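Local coordinates for thyroid hormone-inducible hepatic protein (Mus musculus, PDB 3ONT), which plays a role in regulating lipogenesis, especially in lactating mammary gland, is important for making triglycerides with medium-length fatty acid chains, and forms homodimers and heterodimers with MID1IP1, at residues Y59-M64 and S110-L115. Residues are numbered along the deposited sequence; the frame is centred on the assembly and turned at random.
Sequences YTYFTM and SEELDL
The ring of Tyr61 meets Leu113 at one edge: CD2 of Leu113 lies near the ring plane, 4.2 Å from Tyr61 CD1. Glu112 CG approaches the same ring obliquely, nearest Tyr61 CE1. Thr63 OG1 lies over one face of the Tyr59 ring, toward its rim. The carboxylate of Glu112 is turned 47° from the Tyr61 ring. Its OE2 accepts a hydrogen bond from Tyr61 OH at 2.6 Å, on the anti side and 18° out of the carboxylate plane. A bend at chi2 of Glu112 (72°) turns CD toward the hydroxyl. A phenylalanine at Tyr61 would probably keep the ring packing but leave Glu112 OE2 without this donor. The selenomethionine Met64 reaches in from the next turn of the helix and sets CE 3.6 Å from Glu112 O. CE also packs on Leu115 CB at 4.4 Å, and SE lies 4.4 Å from Leu113 CD2. Glu112 OE2 has a second partner, His132 NE2 of the second subunit. Lys136 of that subunit packs on Tyr61 and Glu112, and its Leu133 on Met64 and Leu115. Within the all-helical bundle, at the homodimer interface, the contact joins helix 58-73 to the weakly bonded helical turn at about 110-113, just before the long helix 115-147.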
ATOM      1  N   TYR A  59       5.076   0.197  26.020  1.00 49.51           N
ATOM      2  CA  TYR A  59       4.616   1.545  25.744  1.00 47.30           C
ATOM      3  C   TYR A  59       5.146   2.075  24.409  1.00 48.20           C
ATOM      4  O   TYR A  59       4.421   2.783  23.685  1.00 49.86           O
ATOM      5  CB  TYR A  59       4.925   2.500  26.897  1.00 47.02           C
ATOM      6  CG  TYR A  59       4.561   3.932  26.582  1.00 46.18           C
ATOM      7  CD1 TYR A  59       3.257   4.396  26.756  1.00 45.40           C
ATOM      8  CD2 TYR A  59       5.516   4.814  26.072  1.00 46.80           C
ATOM      9  CE1 TYR A  59       2.924   5.700  26.448  1.00 46.29           C
ATOM     10  CE2 TYR A  59       5.193   6.113  25.755  1.00 46.71           C
ATOM     11  CZ  TYR A  59       3.902   6.553  25.948  1.00 47.53           C
ATOM     12  OH  TYR A  59       3.590   7.856  25.633  1.00 49.96           O
ATOM     13  N   THR A  60       6.389   1.740  24.074  1.00 47.77           N
ATOM     14  CA  THR A  60       6.988   2.143  22.809  1.00 48.62           C
ATOM     15  C   THR A  60       6.213   1.508  21.656  1.00 50.13           C
ATOM     16  O   THR A  60       5.989   2.127  20.610  1.00 50.65           O
ATOM     17  CB  THR A  60       8.439   1.658  22.714  1.00 50.07           C
ATOM     18  OG1 THR A  60       9.105   1.911  23.956  1.00 50.72           O
ATOM     19  CG2 THR A  60       9.190   2.352  21.581  1.00 49.37           C
ATOM     20  N   TYR A  61       5.791   0.268  21.870  1.00 50.40           N
ATOM     21  CA  TYR A  61       5.102  -0.488  20.869  1.00 51.26           C
ATOM     22  C   TYR A  61       3.698   0.061  20.635  1.00 51.43           C
ATOM     23  O   TYR A  61       3.279   0.302  19.493  1.00 54.03           O
ATOM     24  CB  TYR A  61       5.027  -1.934  21.314  1.00 53.20           C
ATOM     25  CG  TYR A  61       4.615  -2.847  20.216  1.00 56.07           C
ATOM     26  CD1 TYR A  61       5.469  -3.101  19.149  1.00 57.85           C
ATOM     27  CD2 TYR A  61       3.366  -3.452  20.228  1.00 57.25           C
ATOM     28  CE1 TYR A  61       5.090  -3.938  18.125  1.00 60.07           C
ATOM     29  CE2 TYR A  61       2.973  -4.294  19.194  1.00 59.46           C
ATOM     30  CZ  TYR A  61       3.837  -4.526  18.155  1.00 59.92           C
ATOM     31  OH  TYR A  61       3.456  -5.355  17.141  1.00 63.21           O
ATOM     32  N   PHE A  62       2.962   0.220  21.719  1.00 49.44           N
ATOM     33  CA  PHE A  62       1.696   0.923  21.723  1.00 48.07           C
ATOM     34  C   PHE A  62       1.820   2.243  20.926  1.00 47.55           C
ATOM     35  O   PHE A  62       1.037   2.515  20.020  1.00 46.94           O
ATOM     36  CB  PHE A  62       1.340   1.136  23.196  1.00 47.60           C
ATOM     37  CG  PHE A  62       0.199   2.052  23.448  1.00 47.35           C
ATOM     38  CD1 PHE A  62      -1.104   1.611  23.329  1.00 48.48           C
ATOM     39  CD2 PHE A  62       0.431   3.351  23.908  1.00 48.96           C
ATOM     40  CE1 PHE A  62      -2.177   2.468  23.626  1.00 50.06           C
ATOM     41  CE2 PHE A  62      -0.621   4.217  24.200  1.00 48.89           C
ATOM     42  CZ  PHE A  62      -1.928   3.775  24.057  1.00 50.08           C
ATOM     43  N   THR A  63       2.834   3.035  21.228  1.00 47.01           N
ATOM     44  CA  THR A  63       3.055   4.273  20.500  1.00 47.83           C
ATOM     45  C   THR A  63       3.189   4.053  18.992  1.00 49.37           C
ATOM     46  O   THR A  63       2.603   4.794  18.196  1.00 51.39           O
ATOM     47  CB  THR A  63       4.274   4.965  21.059  1.00 47.61           C
ATOM     48  OG1 THR A  63       3.939   5.391  22.373  1.00 49.49           O
ATOM     49  CG2 THR A  63       4.654   6.180  20.268  1.00 48.17           C
HETATM   50  N   MSE A  64       3.944   3.032  18.598  1.00 49.42           N
HETATM   51  CA  MSE A  64       4.149   2.743  17.189  1.00 49.57           C
HETATM   52  C   MSE A  64       2.818   2.394  16.524  1.00 48.97           C
HETATM   53  O   MSE A  64       2.500   2.905  15.448  1.00 48.46           O
HETATM   54  CB  MSE A  64       5.160   1.613  17.012  1.00 50.27           C
HETATM   55  CG  MSE A  64       5.534   1.372  15.561  1.00 51.89           C
HETATM   56 SE   MSE A  64       6.567  -0.276  15.224  1.00 59.17          SE
HETATM   57  CE  MSE A  64       5.141  -1.565  15.628  1.00 50.13           C
ATOM     58  N   SER A 110      13.512  -6.535  17.429  1.00 98.86           N
ATOM     59  CA  SER A 110      14.092  -5.383  16.758  1.00 97.02           C
ATOM     60  C   SER A 110      13.538  -5.288  15.330  1.00 94.24           C
ATOM     61  O   SER A 110      13.517  -4.206  14.730  1.00 93.48           O
ATOM     62  CB  SER A 110      15.618  -5.520  16.732  1.00100.26           C
ATOM     63  OG  SER A 110      16.239  -4.274  16.473  1.00102.35           O
ATOM     64  N   GLU A 111      13.098  -6.430  14.800  1.00 91.46           N
ATOM     65  CA  GLU A 111      12.375  -6.458  13.536  1.00 88.79           C
ATOM     66  C   GLU A 111      10.954  -5.923  13.696  1.00 83.59           C
ATOM     67  O   GLU A 111      10.439  -5.251  12.814  1.00 82.69           O
ATOM     68  CB  GLU A 111      12.397  -7.861  12.912  1.00 92.04           C
ATOM     69  CG  GLU A 111      13.477  -8.005  11.819  1.00 96.94           C
ATOM     70  CD  GLU A 111      14.385  -9.235  11.999  1.00101.78           C
ATOM     71  OE1 GLU A 111      14.209  -9.986  12.990  1.00103.56           O
ATOM     72  OE2 GLU A 111      15.282  -9.447  11.145  1.00104.76           O
ATOM     73  N   GLU A 112      10.345  -6.209  14.840  1.00 51.72           N
ATOM     74  CA  GLU A 112       9.037  -5.675  15.212  1.00 74.51           C
ATOM     75  C   GLU A 112       8.982  -4.130  15.214  1.00 70.78           C
ATOM     76  O   GLU A 112       7.974  -3.551  14.821  1.00 71.08           O
ATOM     77  CB  GLU A 112       8.619  -6.249  16.568  1.00 75.13           C
ATOM     78  CG  GLU A 112       7.123  -6.204  16.875  1.00 76.73           C
ATOM     79  CD  GLU A 112       6.275  -7.193  16.058  1.00 77.49           C
ATOM     80  OE1 GLU A 112       6.792  -8.250  15.636  1.00 77.96           O
ATOM     81  OE2 GLU A 112       5.077  -6.908  15.858  1.00 77.07           O
ATOM     82  N   LEU A 113      10.053  -3.460  15.614  1.00 40.37           N
ATOM     83  CA  LEU A 113      10.054  -1.994  15.621  1.00 64.51           C
ATOM     84  C   LEU A 113      10.490  -1.366  14.297  1.00 63.44           C
ATOM     85  O   LEU A 113      10.257  -0.180  14.052  1.00 63.78           O
ATOM     86  CB  LEU A 113      10.890  -1.452  16.780  1.00 65.16           C
ATOM     87  CG  LEU A 113      10.440  -1.873  18.193  1.00 65.85           C
ATOM     88  CD1 LEU A 113      11.574  -1.660  19.202  1.00 67.15           C
ATOM     89  CD2 LEU A 113       9.150  -1.185  18.671  1.00 64.95           C
ATOM     90  N   ASP A 114      11.123  -2.150  13.432  1.00 61.61           N
ATOM     91  CA  ASP A 114      11.408  -1.659  12.089  1.00 60.93           C
ATOM     92  C   ASP A 114      10.139  -1.607  11.243  1.00 58.24           C
ATOM     93  O   ASP A 114      10.145  -1.036  10.155  1.00 57.08           O
ATOM     94  CB  ASP A 114      12.466  -2.510  11.410  1.00 62.77           C
ATOM     95  CG  ASP A 114      13.848  -2.275  11.972  1.00 66.58           C
ATOM     96  OD1 ASP A 114      14.772  -3.023  11.569  1.00 69.39           O
ATOM     97  OD2 ASP A 114      14.022  -1.352  12.810  1.00 66.62           O
ATOM     98  N   LEU A 115       9.051  -2.167  11.773  1.00 30.67           N
ATOM     99  CA  LEU A 115       7.794  -2.263  11.039  1.00 56.11           C
ATOM    100  C   LEU A 115       7.223  -0.925  10.601  1.00 56.00           C
ATOM    101  O   LEU A 115       6.681  -0.829   9.504  1.00 56.65           O
ATOM    102  CB  LEU A 115       6.754  -3.092  11.797  1.00 56.19           C
ATOM    103  CG  LEU A 115       6.916  -4.620  11.728  1.00 56.81           C
ATOM    104  CD1 LEU A 115       5.630  -5.312  12.116  1.00 57.58           C
ATOM    105  CD2 LEU A 115       7.314  -5.093  10.352  1.00 56.40           C
TER